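Local coordinates for major capsid protein (PDB 5TIP), which self-assembles as trimers into the large icosahedral capsid of a chlorella virus, in which it is the main building block, at residues 112-117 with 348-353; 305-310 with 332-337. All blocks are in the same frame, centred on the assembly; numbering follows the deposited sequence.

In the fold
Both contacts involve the second half of the chain, and their centres lie about 11 Å apart. Contact 1 joins helix 109-119, from the N-terminal capsid region, to strand 350-354 of the C-terminal one; contact 2 lies wholly within the latter, between the loop ahead of strand 312-319 and helix 330-341. Along the chain, contact 2 is nested inside the long excursion closed by contact 1. Helix 330-341 precedes strand 350-354, and the two are tied directly by Asn-334 ND2 to Val-350 O and Leu-352 N to Phe-333 O. The strand thus links the junction between the halves to a helix that meets a neighbouring subunit of the trimer.

Contact 1: 112-117 with 348-353; sequences FRTYDA and AGVYLY
Val-350, in segment 348-353, sets its two methyl groups against one side of helix 109-119, and the contact is purely apolar. Its CG2 meets the CB of Ala-117 at 4.0 Å, while CG1 reaches the CG2 methyl of Thr-114 at 4.2 Å. The valine branch therefore spans one helical turn, touching two residues three positions apart. Val-350 CG1 stands anti to the backbone N (chi1 -178°), which leaves CG2 beside that N; this divides the two methyls between the two helix residues. The closest backbone approach, Thr-114 CA to Val-350 CA, is 7.1 Å, a spacing in keeping with small side chains on the helix.

Polar interactions stay on the flanks. The hydroxyl of Thr-114 turns back to the carbonyl O of Asp-110 one turn earlier, leaving the methyl for the valine. Within the helix, Arg-113 NH2 forms a salt bridge to Asp-116 OD2 at 2.8 Å, with an N-H...O angle of 151°. The nitrogen arrives from above the carboxylate, 40° out of its plane. Arg-113 NE has a second carboxylate partner in Glu-89, so the guanidinium is gripped from two acids.

Tyr-274 is touched by both Thr-114 and Val-350, and the side chain of Thr-114 also touches Asn-264 of strand 257-266, the sheet partner of strand 350-354. This small, buried helix-on-strand contact joins the two capsid family regions of the chain, consistent with the double jelly-roll architecture of the hexon-like major capsid proteins.

Contact 2: 305-310 with 332-337; sequences YNEQLA and YFNKVQ
An Asx turn leading into the short 3-10 segment 307-309 faces helix 330-341 here, across a junction built largely through water. Glu-307 is the meeting point on the loop, opposite Asn-334 and Lys-335 on the helix. Its OE1 lies 4.4 Å from Asn-334 OD1, two acceptors that a water bridges by donating to both. The water sits 3.0 Å from Asn-334 OD1; its 2.5 Å separation from Glu-307 OE1 is short for such a bond, and that exact length is doubtful. With a hydrogen for each oxygen, the water lets the two acceptors sit near each other. Glu-307 OE2 forms a salt bridge with Lys-383, and Asn-334 ND2 is taken by the carbonyl of Pro-347 and a second carbonyl, which fixes the amide orientation so that OD1 looks toward the loop. The same OD1 also accepts from Arg-130 of the second subunit.

Lys-335 reaches the loop with its tip. Its side chain is extended, CD anti to CA (chi2 180°) and CE anti to CB, and this carries NZ to within 4.3 Å of Glu-307 CB. The ammonium does not meet the carboxylate, since Glu-307 OE1 is 5.5 Å from Lys-335 NZ, although the opposite charges probably attract at that range. Another water accepts from NZ at 3.2 Å and, weakly, from the backbone N of Glu-307.

On the helix side, a wider pi-type turn spans 332-336, where the carbonyl O of Tyr-332 accepts from the backbone N of both Val-336 and Gln-337. On the loop side, the Asx turn is closed by Asn-306 OD1, which takes the backbone N-H of Gln-308 at 3.0 Å, the donor standing 39° out of the carbonyl plane.

Contact 1: 112-117 with 348-353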
ATOM      1  N   PHE A 112       5.629 -11.163  17.440  1.00 25.12           N
ATOM      2  CA  PHE A 112       4.473 -10.951  16.624  1.00 20.46           C
ATOM      3  C   PHE A 112       4.132  -9.462  16.702  1.00 20.74           C
ATOM      4  O   PHE A 112       3.829  -8.875  15.701  1.00 22.63           O
ATOM      5  CB  PHE A 112       3.314 -11.839  17.083  1.00 21.61           C
ATOM      6  CG  PHE A 112       3.335 -13.205  16.510  1.00 26.20           C
ATOM      7  CD1 PHE A 112       4.453 -13.933  16.488  1.00 26.73           C
ATOM      8  CD2 PHE A 112       2.216 -13.742  15.953  1.00 32.14           C
ATOM      9  CE1 PHE A 112       4.487 -15.166  15.950  1.00 27.94           C
ATOM     10  CE2 PHE A 112       2.240 -14.997  15.374  1.00 31.20           C
ATOM     11  CZ  PHE A 112       3.393 -15.713  15.381  1.00 28.92           C
ATOM     12  N   ARG A 113       4.200  -8.871  17.892  1.00 18.85           N
ATOM     13  CA  ARG A 113       3.911  -7.450  18.051  1.00 18.80           C
ATOM     14  C   ARG A 113       4.964  -6.597  17.353  1.00 22.53           C
ATOM     15  O   ARG A 113       4.634  -5.587  16.722  1.00 24.65           O
ATOM     16  CB  ARG A 113       3.830  -7.093  19.536  1.00 21.48           C
ATOM     17  CG  ARG A 113       3.336  -5.679  19.823  1.00 21.73           C
ATOM     18  CD  ARG A 113       1.820  -5.619  19.975  1.00 21.24           C
ATOM     19  NE  ARG A 113       1.129  -6.130  18.795  1.00 22.57           N
ATOM     20  CZ  ARG A 113       0.887  -5.412  17.704  1.00 23.58           C
ATOM     21  NH1 ARG A 113       1.276  -4.145  17.642  1.00 25.66           N
ATOM     22  NH2 ARG A 113       0.259  -5.960  16.674  1.00 24.31           N
ATOM     23  N   THR A 114       6.237  -6.992  17.458  1.00 22.66           N
ATOM     24  CA  THR A 114       7.308  -6.238  16.814  1.00 24.20           C
ATOM     25  C   THR A 114       7.264  -6.396  15.299  1.00 25.32           C
ATOM     26  O   THR A 114       7.452  -5.419  14.561  1.00 25.59           O
ATOM     27  CB  THR A 114       8.664  -6.691  17.360  1.00 24.45           C
ATOM     28  OG1 THR A 114       8.731  -6.411  18.763  1.00 23.32           O
ATOM     29  CG2 THR A 114       9.804  -5.968  16.651  1.00 25.77           C
ATOM     30  N   TYR A 115       7.012  -7.615  14.817  1.00 22.56           N
ATOM     31  CA  TYR A 115       6.907  -7.839  13.379  1.00 20.61           C
ATOM     32  C   TYR A 115       5.765  -7.030  12.779  1.00 22.23           C
ATOM     33  O   TYR A 115       5.897  -6.473  11.682  1.00 26.03           O
ATOM     34  CB  TYR A 115       6.719  -9.329  13.095  1.00 19.75           C
ATOM     35  CG  TYR A 115       6.461  -9.655  11.643  1.00 19.79           C
ATOM     36  CD1 TYR A 115       7.512  -9.855  10.760  1.00 21.18           C
ATOM     37  CD2 TYR A 115       5.166  -9.769  11.155  1.00 20.04           C
ATOM     38  CE1 TYR A 115       7.281 -10.153   9.434  1.00 23.20           C
ATOM     39  CE2 TYR A 115       4.926 -10.066   9.830  1.00 21.74           C
ATOM     40  CZ  TYR A 115       5.987 -10.258   8.973  1.00 25.48           C
ATOM     41  OH  TYR A 115       5.759 -10.557   7.649  1.00 31.30           O
ATOM     42  N   ASP A 116       4.635  -6.957  13.482  1.00 18.86           N
ATOM     43  CA  ASP A 116       3.492  -6.205  12.974  1.00 21.38           C
ATOM     44  C   ASP A 116       3.801  -4.715  12.898  1.00 23.43           C
ATOM     45  O   ASP A 116       3.371  -4.034  11.959  1.00 22.59           O
ATOM     46  CB  ASP A 116       2.271  -6.462  13.859  1.00 24.36           C
ATOM     47  CG  ASP A 116       1.010  -5.823  13.315  1.00 26.06           C
ATOM     48  OD1 ASP A 116       0.624  -6.143  12.172  1.00 27.67           O
ATOM     49  OD2 ASP A 116       0.400  -5.003  14.032  1.00 27.65           O
ATOM     50  N   ALA A 117       4.550  -4.193  13.870  1.00 21.95           N
ATOM     51  CA  ALA A 117       4.855  -2.766  13.886  1.00 21.86           C
ATOM     52  C   ALA A 117       5.838  -2.376  12.790  1.00 24.08           C
ATOM     53  O   ALA A 117       5.831  -1.227  12.335  1.00 26.48           O
ATOM     54  CB  ALA A 117       5.409  -2.365  15.253  1.00 21.75           C
ATOM     55  N   ALA A 348       6.322   4.653  17.485  1.00 22.19           N
ATOM     56  CA  ALA A 348       7.444   4.993  18.345  1.00 23.76           C
ATOM     57  C   ALA A 348       7.717   3.869  19.336  1.00 26.96           C
ATOM     58  O   ALA A 348       6.807   3.159  19.772  1.00 30.84           O
ATOM     59  CB  ALA A 348       7.169   6.301  19.089  1.00 23.56           C
ATOM     60  N   GLY A 349       8.990   3.709  19.690  1.00 23.56           N
ATOM     61  CA  GLY A 349       9.403   2.677  20.611  1.00 19.42           C
ATOM     62  C   GLY A 349       9.874   1.394  19.967  1.00 23.36           C
ATOM     63  O   GLY A 349      10.368   0.510  20.677  1.00 23.87           O
ATOM     64  N   VAL A 350       9.739   1.262  18.651  1.00 23.86           N
ATOM     65  CA  VAL A 350      10.235   0.110  17.907  1.00 21.81           C
ATOM     66  C   VAL A 350      11.343   0.594  16.986  1.00 22.17           C
ATOM     67  O   VAL A 350      11.161   1.566  16.244  1.00 26.05           O
ATOM     68  CB  VAL A 350       9.113  -0.579  17.110  1.00 21.93           C
ATOM     69  CG1 VAL A 350       9.651  -1.808  16.398  1.00 20.82           C
ATOM     70  CG2 VAL A 350       7.963  -0.953  18.027  1.00 21.70           C
ATOM     71  N   TYR A 351      12.489  -0.080  17.033  1.00 21.44           N
ATOM     72  CA  TYR A 351      13.681   0.374  16.336  1.00 22.13           C
ATOM     73  C   TYR A 351      14.220  -0.734  15.444  1.00 23.36           C
ATOM     74  O   TYR A 351      14.022  -1.922  15.709  1.00 25.93           O
ATOM     75  CB  TYR A 351      14.757   0.830  17.324  1.00 23.09           C
ATOM     76  CG  TYR A 351      14.251   1.821  18.347  1.00 24.28           C
ATOM     77  CD1 TYR A 351      14.250   3.183  18.080  1.00 23.88           C
ATOM     78  CD2 TYR A 351      13.763   1.394  19.575  1.00 22.94           C
ATOM     79  CE1 TYR A 351      13.784   4.091  19.008  1.00 22.04           C
ATOM     80  CE2 TYR A 351      13.293   2.295  20.509  1.00 19.99           C
ATOM     81  CZ  TYR A 351      13.307   3.642  20.219  1.00 22.83           C
ATOM     82  OH  TYR A 351      12.843   4.545  21.147  1.00 25.41           O
ATOM     83  N   LEU A 352      14.910  -0.324  14.382  1.00 24.09           N
ATOM     84  CA  LEU A 352      15.415  -1.242  13.374  1.00 22.75           C
ATOM     85  C   LEU A 352      16.778  -0.777  12.888  1.00 21.41           C
ATOM     86  O   LEU A 352      17.009   0.422  12.714  1.00 23.76           O
ATOM     87  CB  LEU A 352      14.449  -1.334  12.183  1.00 22.86           C
ATOM     88  CG  LEU A 352      14.932  -2.047  10.917  1.00 23.41           C
ATOM     89  CD1 LEU A 352      14.877  -3.558  11.089  1.00 23.34           C
ATOM     90  CD2 LEU A 352      14.125  -1.605   9.707  1.00 23.56           C
ATOM     91  N   TYR A 353      17.680  -1.731  12.678  1.00 18.90           N
ATOM     92  CA  TYR A 353      18.884  -1.507  11.890  1.00 20.83           C
ATOM     93  C   TYR A 353      19.026  -2.660  10.912  1.00 22.21           C
ATOM     94  O   TYR A 353      19.155  -3.815  11.326  1.00 26.82           O
ATOM     95  CB  TYR A 353      20.137  -1.386  12.759  1.00 22.94           C
ATOM     96  CG  TYR A 353      21.358  -1.040  11.937  1.00 23.74           C
ATOM     97  CD1 TYR A 353      21.563   0.254  11.479  1.00 22.94           C
ATOM     98  CD2 TYR A 353      22.293  -2.011  11.597  1.00 25.50           C
ATOM     99  CE1 TYR A 353      22.667   0.576  10.716  1.00 24.95           C
ATOM    100  CE2 TYR A 353      23.403  -1.698  10.835  1.00 28.24           C
ATOM    101  CZ  TYR A 353      23.585  -0.403  10.398  1.00 29.51           C
ATOM    102  OH  TYR A 353      24.687  -0.083   9.639  1.00 32.76           O
TER

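Contact 2: 305-310 with 332-337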
ATOM      1  N   TYR A 305       2.668   7.126  17.752  1.00 24.12           N
ATOM      2  CA  TYR A 305       3.702   7.597  16.844  1.00 23.06           C
ATOM      3  C   TYR A 305       4.491   8.759  17.423  1.00 23.86           C
ATOM      4  O   TYR A 305       5.384   9.287  16.752  1.00 25.05           O
ATOM      5  CB  TYR A 305       3.089   7.998  15.497  1.00 24.95           C
ATOM      6  CG  TYR A 305       2.496   6.836  14.734  1.00 23.35           C
ATOM      7  CD1 TYR A 305       3.313   5.868  14.168  1.00 23.39           C
ATOM      8  CD2 TYR A 305       1.124   6.708  14.578  1.00 24.88           C
ATOM      9  CE1 TYR A 305       2.781   4.801  13.471  1.00 23.08           C
ATOM     10  CE2 TYR A 305       0.582   5.645  13.879  1.00 25.04           C
ATOM     11  CZ  TYR A 305       1.416   4.694  13.328  1.00 22.87           C
ATOM     12  OH  TYR A 305       0.890   3.630  12.631  1.00 22.96           O
ATOM     13  N   ASN A 306       4.189   9.164  18.653  1.00 26.14           N
ATOM     14  CA  ASN A 306       4.823  10.323  19.269  1.00 28.67           C
ATOM     15  C   ASN A 306       6.216   9.930  19.743  1.00 31.91           C
ATOM     16  O   ASN A 306       6.360   9.150  20.688  1.00 34.87           O
ATOM     17  CB  ASN A 306       3.972  10.835  20.426  1.00 28.64           C
ATOM     18  CG  ASN A 306       4.335  12.244  20.830  1.00 32.57           C
ATOM     19  OD1 ASN A 306       5.443  12.709  20.570  1.00 35.38           O
ATOM     20  ND2 ASN A 306       3.399  12.936  21.469  1.00 35.13           N
ATOM     21  N   GLU A 307       7.242  10.466  19.076  1.00 28.40           N
ATOM     22  CA  GLU A 307       8.616  10.184  19.476  1.00 28.99           C
ATOM     23  C   GLU A 307       8.922  10.740  20.862  1.00 25.13           C
ATOM     24  O   GLU A 307       9.789  10.209  21.566  1.00 26.66           O
ATOM     25  CB  GLU A 307       9.583  10.752  18.433  1.00 31.86           C
ATOM     26  CG  GLU A 307      11.049  10.735  18.840  1.00 35.55           C
ATOM     27  CD  GLU A 307      11.576   9.334  19.099  1.00 38.60           C
ATOM     28  OE1 GLU A 307      11.034   8.367  18.518  1.00 38.22           O
ATOM     29  OE2 GLU A 307      12.532   9.201  19.894  1.00 38.13           O
ATOM     30  N   GLN A 308       8.210  11.792  21.278  1.00 22.53           N
ATOM     31  CA  GLN A 308       8.446  12.386  22.587  1.00 25.01           C
ATOM     32  C   GLN A 308       8.230  11.391  23.720  1.00 26.47           C
ATOM     33  O   GLN A 308       8.801  11.562  24.802  1.00 27.81           O
ATOM     34  CB  GLN A 308       7.538  13.604  22.778  1.00 26.97           C
ATOM     35  CG  GLN A 308       7.889  14.465  23.978  1.00 30.91           C
ATOM     36  CD  GLN A 308       9.125  15.307  23.736  1.00 31.89           C
ATOM     37  OE1 GLN A 308       9.096  16.261  22.958  1.00 34.70           O
ATOM     38  NE2 GLN A 308      10.226  14.946  24.386  1.00 28.75           N
ATOM     39  N   LEU A 309       7.423  10.355  23.496  1.00 28.89           N
ATOM     40  CA  LEU A 309       7.146   9.345  24.507  1.00 28.00           C
ATOM     41  C   LEU A 309       8.066   8.131  24.417  1.00 25.71           C
ATOM     42  O   LEU A 309       7.944   7.221  25.243  1.00 27.24           O
ATOM     43  CB  LEU A 309       5.683   8.894  24.419  1.00 28.15           C
ATOM     44  CG  LEU A 309       4.628   9.991  24.577  1.00 26.92           C
ATOM     45  CD1 LEU A 309       3.228   9.412  24.457  1.00 28.52           C
ATOM     46  CD2 LEU A 309       4.796  10.705  25.909  1.00 27.13           C
ATOM     47  N   ALA A 310       8.969   8.088  23.440  1.00 26.58           N
ATOM     48  CA  ALA A 310       9.967   7.030  23.379  1.00 24.57           C
ATOM     49  C   ALA A 310      11.132   7.355  24.311  1.00 27.72           C
ATOM     50  O   ALA A 310      11.351   8.507  24.693  1.00 33.75           O
ATOM     51  CB  ALA A 310      10.461   6.839  21.945  1.00 25.03           C
ATOM     52  N   TYR A 332      16.047   8.083  14.393  1.00 27.40           N
ATOM     53  CA  TYR A 332      16.616   7.597  13.141  1.00 25.86           C
ATOM     54  C   TYR A 332      16.271   6.131  12.916  1.00 25.28           C
ATOM     55  O   TYR A 332      15.892   5.737  11.808  1.00 25.33           O
ATOM     56  CB  TYR A 332      18.132   7.798  13.138  1.00 24.07           C
ATOM     57  CG  TYR A 332      18.857   6.998  12.077  1.00 24.49           C
ATOM     58  CD1 TYR A 332      18.929   7.450  10.766  1.00 25.09           C
ATOM     59  CD2 TYR A 332      19.475   5.792  12.387  1.00 24.56           C
ATOM     60  CE1 TYR A 332      19.592   6.722   9.795  1.00 23.62           C
ATOM     61  CE2 TYR A 332      20.138   5.059  11.421  1.00 23.05           C
ATOM     62  CZ  TYR A 332      20.193   5.530  10.129  1.00 22.71           C
ATOM     63  OH  TYR A 332      20.853   4.803   9.167  1.00 24.87           O
ATOM     64  N   PHE A 333      16.403   5.307  13.957  1.00 23.05           N
ATOM     65  CA  PHE A 333      16.106   3.886  13.829  1.00 21.17           C
ATOM     66  C   PHE A 333      14.609   3.613  13.770  1.00 23.69           C
ATOM     67  O   PHE A 333      14.206   2.518  13.365  1.00 25.40           O
ATOM     68  CB  PHE A 333      16.722   3.116  14.998  1.00 21.13           C
ATOM     69  CG  PHE A 333      18.197   3.345  15.165  1.00 23.00           C
ATOM     70  CD1 PHE A 333      19.115   2.608  14.436  1.00 25.06           C
ATOM     71  CD2 PHE A 333      18.665   4.290  16.061  1.00 22.21           C
ATOM     72  CE1 PHE A 333      20.473   2.818  14.593  1.00 25.42           C
ATOM     73  CE2 PHE A 333      20.020   4.502  16.223  1.00 22.78           C
ATOM     74  CZ  PHE A 333      20.925   3.765  15.489  1.00 21.96           C
ATOM     75  N   ASN A 334      13.780   4.578  14.168  1.00 23.34           N
ATOM     76  CA  ASN A 334      12.333   4.410  14.147  1.00 20.97           C
ATOM     77  C   ASN A 334      11.694   4.953  12.877  1.00 23.18           C
ATOM     78  O   ASN A 334      10.682   4.410  12.419  1.00 26.88           O
ATOM     79  CB  ASN A 334      11.714   5.096  15.368  1.00 20.98           C
ATOM     80  CG  ASN A 334      10.199   5.012  15.384  1.00 24.03           C
ATOM     81  OD1 ASN A 334       9.509   5.997  15.121  1.00 24.58           O
ATOM     82  ND2 ASN A 334       9.675   3.835  15.704  1.00 25.91           N
ATOM     83  N   LYS A 335      12.262   6.008  12.297  1.00 23.72           N
ATOM     84  CA  LYS A 335      11.710   6.651  11.113  1.00 22.42           C
ATOM     85  C   LYS A 335      12.522   6.393   9.853  1.00 24.76           C
ATOM     86  O   LYS A 335      11.960   5.998   8.826  1.00 27.69           O
ATOM     87  CB  LYS A 335      11.614   8.163  11.355  1.00 22.07           C
ATOM     88  CG  LYS A 335      10.641   8.556  12.447  1.00 19.72           C
ATOM     89  CD  LYS A 335      10.611  10.060  12.616  1.00 20.73           C
ATOM     90  CE  LYS A 335       9.614  10.472  13.677  1.00 25.57           C
ATOM     91  NZ  LYS A 335      10.009  11.761  14.304  1.00 30.68           N
ATOM     92  N   VAL A 336      13.838   6.601   9.906  1.00 24.88           N
ATOM     93  CA  VAL A 336      14.646   6.630   8.690  1.00 22.23           C
ATOM     94  C   VAL A 336      14.999   5.224   8.233  1.00 22.44           C
ATOM     95  O   VAL A 336      14.875   4.894   7.047  1.00 26.56           O
ATOM     96  CB  VAL A 336      15.906   7.480   8.912  1.00 24.61           C
ATOM     97  CG1 VAL A 336      16.737   7.537   7.640  1.00 26.31           C
ATOM     98  CG2 VAL A 336      15.513   8.861   9.359  1.00 24.14           C
ATOM     99  N   GLN A 337      15.471   4.384   9.154  1.00 25.24           N
ATOM    100  CA  GLN A 337      15.758   2.997   8.795  1.00 24.52           C
ATOM    101  C   GLN A 337      14.539   2.292   8.216  1.00 23.96           C
ATOM    102  O   GLN A 337      14.687   1.587   7.203  1.00 26.24           O
ATOM    103  CB  GLN A 337      16.322   2.251  10.008  1.00 22.13           C
ATOM    104  CG  GLN A 337      17.801   2.479  10.239  1.00 22.54           C
ATOM    105  CD  GLN A 337      18.663   1.672   9.296  1.00 24.82           C
ATOM    106  OE1 GLN A 337      18.296   0.568   8.891  1.00 26.77           O
ATOM    107  NE2 GLN A 337      19.821   2.215   8.941  1.00 28.08           N
TER
HETATM  108  O   HOH W   1       7.440  11.998  16.127  1.00 27.44           O
HETATM  109  O   HOH W   2      10.646   8.551  16.080  1.00 49.37           O